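Side-chain contacts in NOL1/NOP2/sun family protein (Enterococcus faecium, PDB 3M4X), which probably methylates cytosine in ribosomal RNA, with S-adenosylmethionine as the methyl donor: residues 110-115 and 218-223; 121-126 and 131-136. All coordinates share one frame; numbering follows the deposited sequence.

Interaction 1: 110-115 and 218-223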
ATOM      1  N   LEU A 110      -7.949   6.929  -3.104  1.00 28.75           N
ATOM      2  CA  LEU A 110      -8.211   5.628  -3.708  1.00 29.05           C
ATOM      3  C   LEU A 110      -6.938   5.079  -4.343  1.00 26.91           C
ATOM      4  O   LEU A 110      -6.265   5.781  -5.079  1.00 29.70           O
ATOM      5  CB  LEU A 110      -9.335   5.738  -4.758  1.00 26.45           C
ATOM      6  CG  LEU A 110      -9.664   4.477  -5.575  1.00 26.09           C
ATOM      7  CD1 LEU A 110     -10.224   3.386  -4.670  1.00 23.99           C
ATOM      8  CD2 LEU A 110     -10.656   4.792  -6.688  1.00 26.51           C
ATOM      9  N   ASP A 111      -6.601   3.840  -4.005  1.00 28.53           N
ATOM     10  CA  ASP A 111      -5.576   3.070  -4.701  1.00 30.63           C
ATOM     11  C   ASP A 111      -6.323   2.025  -5.520  1.00 32.15           C
ATOM     12  O   ASP A 111      -6.786   1.014  -4.983  1.00 34.34           O
ATOM     13  CB  ASP A 111      -4.647   2.379  -3.699  1.00 31.25           C
ATOM     14  CG  ASP A 111      -3.364   1.859  -4.346  1.00 37.98           C
ATOM     15  OD1 ASP A 111      -2.473   1.372  -3.610  1.00 35.38           O
ATOM     16  OD2 ASP A 111      -3.238   1.933  -5.590  1.00 38.22           O
ATOM     17  N   LEU A 112      -6.457   2.275  -6.814  1.00 32.06           N
ATOM     18  CA  LEU A 112      -7.397   1.513  -7.638  1.00 34.80           C
ATOM     19  C   LEU A 112      -6.921   0.107  -8.042  1.00 36.44           C
ATOM     20  O   LEU A 112      -7.703  -0.836  -8.070  1.00 40.38           O
ATOM     21  CB  LEU A 112      -7.799   2.340  -8.861  1.00 32.68           C
ATOM     22  CG  LEU A 112      -8.910   1.821  -9.770  1.00 33.08           C
ATOM     23  CD1 LEU A 112     -10.224   1.640  -9.018  1.00 28.35           C
ATOM     24  CD2 LEU A 112      -9.096   2.780 -10.912  1.00 38.70           C
ATOM     25  N   CYS A 113      -5.638  -0.035  -8.339  1.00 32.09           N
ATOM     26  CA  CYS A 113      -5.067  -1.345  -8.648  1.00 33.92           C
ATOM     27  C   CYS A 113      -3.939  -1.648  -7.667  1.00 32.89           C
ATOM     28  O   CYS A 113      -2.771  -1.411  -7.967  1.00 32.12           O
ATOM     29  CB  CYS A 113      -4.548  -1.345 -10.089  1.00 35.57           C
ATOM     30  SG  CYS A 113      -5.731  -0.646 -11.259  1.00 39.97           S
ATOM     31  N   ALA A 114      -4.287  -2.205  -6.513  1.00 29.00           N
ATOM     32  CA  ALA A 114      -3.480  -1.975  -5.305  1.00 36.75           C
ATOM     33  C   ALA A 114      -2.494  -3.050  -4.844  1.00 37.55           C
ATOM     34  O   ALA A 114      -1.517  -2.720  -4.193  1.00 42.42           O
ATOM     35  CB  ALA A 114      -4.375  -1.582  -4.163  1.00 35.98           C
ATOM     36  N   ALA A 115      -2.753  -4.317  -5.154  1.00 40.59           N
ATOM     37  CA  ALA A 115      -1.840  -5.403  -4.769  1.00 46.79           C
ATOM     38  C   ALA A 115      -0.460  -5.244  -5.420  1.00 43.70           C
ATOM     39  O   ALA A 115      -0.357  -4.803  -6.563  1.00 32.05           O
ATOM     40  CB  ALA A 115      -2.437  -6.750  -5.123  1.00 46.53           C
ATOM     41  N   SER A 218     -11.275   5.643 -17.392  1.00 36.45           N
ATOM     42  CA  SER A 218     -12.556   6.265 -17.656  1.00 40.54           C
ATOM     43  C   SER A 218     -13.459   6.060 -16.444  1.00 44.62           C
ATOM     44  O   SER A 218     -14.323   6.891 -16.143  1.00 45.63           O
ATOM     45  CB  SER A 218     -13.184   5.723 -18.947  1.00 46.78           C
ATOM     46  OG  SER A 218     -13.485   4.342 -18.844  1.00 51.78           O
ATOM     47  N   SER A 219     -13.244   4.959 -15.732  1.00 38.87           N
ATOM     48  CA  SER A 219     -13.932   4.764 -14.466  1.00 34.41           C
ATOM     49  C   SER A 219     -13.326   5.637 -13.371  1.00 38.55           C
ATOM     50  O   SER A 219     -14.049   6.272 -12.595  1.00 34.11           O
ATOM     51  CB  SER A 219     -13.905   3.298 -14.058  1.00 40.99           C
ATOM     52  OG  SER A 219     -14.726   2.525 -14.909  1.00 47.33           O
ATOM     53  N   ALA A 220     -11.994   5.669 -13.313  1.00 38.95           N
ATOM     54  CA  ALA A 220     -11.287   6.405 -12.267  1.00 29.12           C
ATOM     55  C   ALA A 220     -11.717   7.853 -12.242  1.00 31.23           C
ATOM     56  O   ALA A 220     -12.049   8.396 -11.185  1.00 36.86           O
ATOM     57  CB  ALA A 220      -9.750   6.307 -12.466  1.00 26.29           C
ATOM     58  N   ILE A 221     -11.709   8.488 -13.408  1.00 29.83           N
ATOM     59  CA  ILE A 221     -11.988   9.916 -13.475  1.00 34.19           C
ATOM     60  C   ILE A 221     -13.365  10.287 -12.924  1.00 36.41           C
ATOM     61  O   ILE A 221     -13.547  11.386 -12.376  1.00 36.81           O
ATOM     62  CB  ILE A 221     -11.812  10.471 -14.895  1.00 43.46           C
ATOM     63  CG1 ILE A 221     -10.349  10.358 -15.305  1.00 51.56           C
ATOM     64  CG2 ILE A 221     -12.229  11.920 -14.952  1.00 46.11           C
ATOM     65  CD1 ILE A 221      -9.989  11.193 -16.481  1.00 55.64           C
ATOM     66  N   LYS A 222     -14.326   9.373 -13.041  1.00 29.74           N
ATOM     67  CA  LYS A 222     -15.655   9.622 -12.485  1.00 30.67           C
ATOM     68  C   LYS A 222     -15.648   9.699 -10.942  1.00 36.15           C
ATOM     69  O   LYS A 222     -16.556  10.277 -10.316  1.00 38.07           O
ATOM     70  CB  LYS A 222     -16.646   8.560 -12.959  1.00 29.57           C
ATOM     71  CG  LYS A 222     -16.799   8.484 -14.466  1.00 30.21           C
ATOM     72  CD  LYS A 222     -17.963   7.584 -14.819  1.00 37.77           C
ATOM     73  CE  LYS A 222     -17.809   6.966 -16.194  1.00 43.83           C
ATOM     74  NZ  LYS A 222     -18.771   5.824 -16.337  1.00 46.80           N
HETATM   75  N   MSE A 223     -14.626   9.128 -10.319  1.00 28.99           N
HETATM   76  CA  MSE A 223     -14.601   9.092  -8.865  1.00 32.10           C
HETATM   77  C   MSE A 223     -13.853  10.251  -8.219  1.00 30.44           C
HETATM   78  O   MSE A 223     -13.684  10.291  -7.006  1.00 38.64           O
HETATM   79  CB  MSE A 223     -14.093   7.735  -8.397  1.00 37.68           C
HETATM   80  CG  MSE A 223     -15.046   6.634  -8.846  1.00 38.79           C
HETATM   81 SE   MSE A 223     -14.549   4.871  -8.237  1.00 51.81          SE
HETATM   82  CE  MSE A 223     -13.145   4.407  -9.557  1.00 28.39           C
TER
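This is a purely apolar strand-to-helix contact in the Rossmann-like methyltransferase core, where the end of strand 108-111 and the loop after it face the 218-223 segment of the chain, on helix 205-222. Four buried residues carry it: L110 and L112 on one side, A220 and M223, present as selenomethionine, on the other. The M223 chain runs extended through CG and then bends at SE (chi3 -80°), which brings its methyl to the two leucines. There CE lies 3.8 Å from L110 CD2 and 4.1 Å from L112 CD1. Since L110 CD2 and L112 CD1 are themselves 3.9 Å apart, the three methyls form a nearly equilateral triangle. The M223 side chain passes L110 at a slant and L112 at about a right angle. A long unbranched chain suits this place, because it can span the gap from its backbone to the leucines and still turn its methyl into them. The other branch of L112 reaches the helix itself, CD2 meeting A220 CB at 3.9 Å; the short alanine lets A220 CA come within 7.8 Å of L112 CA. Around this cluster, M223 also packs on F176 and I179 of strand 176-182 and on L168 and F172 of helix 165-172. L168 touches L112 as well, while L110 leans on V134 of the adjacent strand 132-136.

Interaction 2: 121-126 and 131-136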
ATOM      1  N   THR A 121       0.505   1.465   0.968  1.00 33.13           N
ATOM      2  CA  THR A 121       1.220   1.432   2.216  1.00 26.56           C
ATOM      3  C   THR A 121       2.015   2.736   2.372  1.00 27.61           C
ATOM      4  O   THR A 121       2.078   3.298   3.458  1.00 25.61           O
ATOM      5  CB  THR A 121       2.053   0.120   2.257  1.00 41.10           C
ATOM      6  OG1 THR A 121       1.576  -0.728   3.315  1.00 45.30           O
ATOM      7  CG2 THR A 121       3.518   0.386   2.371  1.00 31.74           C
ATOM      8  N   GLN A 122       2.552   3.276   1.277  1.00 26.59           N
ATOM      9  CA  GLN A 122       3.154   4.607   1.393  1.00 33.88           C
ATOM     10  C   GLN A 122       2.113   5.732   1.529  1.00 31.35           C
ATOM     11  O   GLN A 122       2.365   6.746   2.192  1.00 28.45           O
ATOM     12  CB  GLN A 122       4.257   4.907   0.335  1.00 39.56           C
ATOM     13  CG  GLN A 122       3.925   4.635  -1.095  1.00 48.49           C
ATOM     14  CD  GLN A 122       5.170   4.465  -2.006  1.00 43.01           C
ATOM     15  OE1 GLN A 122       5.116   3.715  -2.992  1.00 36.49           O
ATOM     16  NE2 GLN A 122       6.276   5.180  -1.696  1.00 32.31           N
ATOM     17  N   LEU A 123       0.937   5.543   0.948  1.00 29.82           N
ATOM     18  CA  LEU A 123      -0.133   6.534   1.094  1.00 25.39           C
ATOM     19  C   LEU A 123      -0.582   6.616   2.543  1.00 24.46           C
ATOM     20  O   LEU A 123      -0.756   7.697   3.109  1.00 29.97           O
ATOM     21  CB  LEU A 123      -1.331   6.158   0.220  1.00 25.50           C
ATOM     22  CG  LEU A 123      -1.126   6.162  -1.301  1.00 26.13           C
ATOM     23  CD1 LEU A 123      -2.344   5.551  -1.999  1.00 23.14           C
ATOM     24  CD2 LEU A 123      -0.875   7.578  -1.799  1.00 21.64           C
ATOM     25  N   ALA A 124      -0.796   5.456   3.136  1.00 23.65           N
ATOM     26  CA  ALA A 124      -1.225   5.380   4.511  1.00 23.15           C
ATOM     27  C   ALA A 124      -0.188   6.018   5.441  1.00 30.95           C
ATOM     28  O   ALA A 124      -0.552   6.679   6.416  1.00 36.11           O
ATOM     29  CB  ALA A 124      -1.467   3.946   4.886  1.00 27.97           C
ATOM     30  N   ALA A 125       1.095   5.829   5.145  1.00 26.31           N
ATOM     31  CA  ALA A 125       2.144   6.441   5.966  1.00 31.11           C
ATOM     32  C   ALA A 125       2.005   7.945   5.865  1.00 35.50           C
ATOM     33  O   ALA A 125       2.202   8.662   6.841  1.00 34.96           O
ATOM     34  CB  ALA A 125       3.560   5.991   5.509  1.00 29.41           C
ATOM     35  N   GLN A 126       1.650   8.418   4.670  1.00 31.99           N
ATOM     36  CA  GLN A 126       1.508   9.846   4.422  1.00 25.11           C
ATOM     37  C   GLN A 126       0.294  10.429   5.164  1.00 33.70           C
ATOM     38  O   GLN A 126       0.313  11.576   5.617  1.00 33.28           O
ATOM     39  CB  GLN A 126       1.369  10.102   2.923  1.00 27.22           C
ATOM     40  CG  GLN A 126       2.681  10.062   2.118  1.00 25.59           C
ATOM     41  CD  GLN A 126       2.428   9.899   0.610  1.00 29.56           C
ATOM     42  OE1 GLN A 126       1.298   9.655   0.179  1.00 27.91           O
ATOM     43  NE2 GLN A 126       3.478  10.045  -0.188  1.00 26.67           N
ATOM     44  N   GLY A 131      -8.256  10.644   7.587  1.00 33.83           N
ATOM     45  CA  GLY A 131      -8.933  10.536   6.318  1.00 29.15           C
ATOM     46  C   GLY A 131      -9.351   9.112   6.042  1.00 26.74           C
ATOM     47  O   GLY A 131      -9.500   8.315   6.956  1.00 31.69           O
ATOM     48  N   LEU A 132      -9.544   8.795   4.769  1.00 32.76           N
ATOM     49  CA  LEU A 132     -10.029   7.484   4.370  1.00 32.20           C
ATOM     50  C   LEU A 132      -9.251   6.966   3.173  1.00 28.86           C
ATOM     51  O   LEU A 132      -9.188   7.614   2.135  1.00 27.89           O
ATOM     52  CB  LEU A 132     -11.509   7.549   4.011  1.00 29.30           C
ATOM     53  CG  LEU A 132     -12.101   6.295   3.365  1.00 32.66           C
ATOM     54  CD1 LEU A 132     -12.100   5.105   4.321  1.00 36.60           C
ATOM     55  CD2 LEU A 132     -13.504   6.553   2.844  1.00 23.07           C
ATOM     56  N   LEU A 133      -8.677   5.781   3.318  1.00 28.75           N
ATOM     57  CA  LEU A 133      -7.915   5.173   2.241  1.00 28.92           C
ATOM     58  C   LEU A 133      -8.719   3.995   1.753  1.00 27.79           C
ATOM     59  O   LEU A 133      -8.872   3.015   2.481  1.00 31.48           O
ATOM     60  CB  LEU A 133      -6.564   4.662   2.770  1.00 31.33           C
ATOM     61  CG  LEU A 133      -5.353   4.397   1.853  1.00 37.52           C
ATOM     62  CD1 LEU A 133      -4.601   3.136   2.271  1.00 41.22           C
ATOM     63  CD2 LEU A 133      -5.680   4.344   0.383  1.00 32.77           C
ATOM     64  N   VAL A 134      -9.247   4.059   0.540  1.00 28.16           N
ATOM     65  CA  VAL A 134      -9.792   2.828  -0.013  1.00 24.38           C
ATOM     66  C   VAL A 134      -8.837   2.184  -1.016  1.00 28.75           C
ATOM     67  O   VAL A 134      -8.279   2.834  -1.903  1.00 30.91           O
ATOM     68  CB  VAL A 134     -11.314   2.889  -0.415  1.00 36.31           C
ATOM     69  CG1 VAL A 134     -11.918   4.266  -0.183  1.00 32.82           C
ATOM     70  CG2 VAL A 134     -11.563   2.347  -1.800  1.00 33.08           C
ATOM     71  N   THR A 135      -8.596   0.901  -0.793  1.00 30.00           N
ATOM     72  CA  THR A 135      -7.568   0.176  -1.507  1.00 30.45           C
ATOM     73  C   THR A 135      -8.251  -0.985  -2.173  1.00 32.70           C
ATOM     74  O   THR A 135      -8.760  -1.882  -1.512  1.00 36.95           O
ATOM     75  CB  THR A 135      -6.516  -0.388  -0.550  1.00 37.87           C
ATOM     76  OG1 THR A 135      -6.217   0.576   0.460  1.00 52.16           O
ATOM     77  CG2 THR A 135      -5.273  -0.691  -1.297  1.00 31.45           C
ATOM     78  N   ASN A 136      -8.275  -0.953  -3.493  1.00 30.41           N
ATOM     79  CA  ASN A 136      -8.990  -1.950  -4.248  1.00 29.79           C
ATOM     80  C   ASN A 136      -8.046  -2.884  -5.007  1.00 32.37           C
ATOM     81  O   ASN A 136      -7.057  -2.447  -5.586  1.00 33.98           O
ATOM     82  CB  ASN A 136      -9.940  -1.257  -5.223  1.00 27.16           C
ATOM     83  CG  ASN A 136     -10.638  -2.242  -6.145  1.00 36.73           C
ATOM     84  OD1 ASN A 136     -11.589  -2.917  -5.747  1.00 37.91           O
ATOM     85  ND2 ASN A 136     -10.159  -2.337  -7.378  1.00 35.07           N
TER
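A beta-alpha-beta crossover is packed together here: strand 108-111 leads into helix 118-127, which returns the chain to strand 132-136, parallel to the first, and L133 of that strand faces the helix just traversed. L133 uses both of its branches. CD1 meets the methyl of A124, with A124 CB at 4.2 Å, and CD2 approaches the end of L123, with L123 CD1 at 4.3 Å. In L133, chi1 of -159° sets CG anti to the backbone N, and a chi2 of -140°, away from the usual staggered values, turns CD1 to A124 and CD2 to L123. The fit is a loose van der Waals one, with no hydrogen bond across it, as suits a helix laid on a sheet whose backbone groups are taken up by neighbouring strands. The residue types match their places: A124 is small, so its CA comes within 7.1 Å of L133 CA, whereas L123, turned about 100° around the helix from A124 and with its CA about 8.0 Å from L133 CA, has the length to reach the strand. Beyond the two segments, L123 continues onto V109 of strand 108-111, A124 touches V155, and L133 also rests on M127 of the same helix. The backbone of L133 pairs with I159 of strand 158-161 and with N157 just before it, joining the two neighbouring strands.

Interactions 1 and 2, their centres 13 Å apart, lie on opposite faces of one mixed sheet, on its parallel central strands: helix 205-222 packs on the L110 face, helix 118-127 on the L133 face. Strands 108-111 and 132-136 join them, with D111 N to V134 O and D111 O to N136 N both 2.9 Å, probable hydrogen bonds. Along the chain, interaction 2 is nested within the loop closed by interaction 1. N136 ND2 also bonds L112 O, and E137 receives the A115 amide, tying the two strand ends together. In related methyltransferases S-adenosylmethionine binds at the carboxyl ends of these strands; interaction 1 includes the loop at that end, whereas L133 lies near its strand's start.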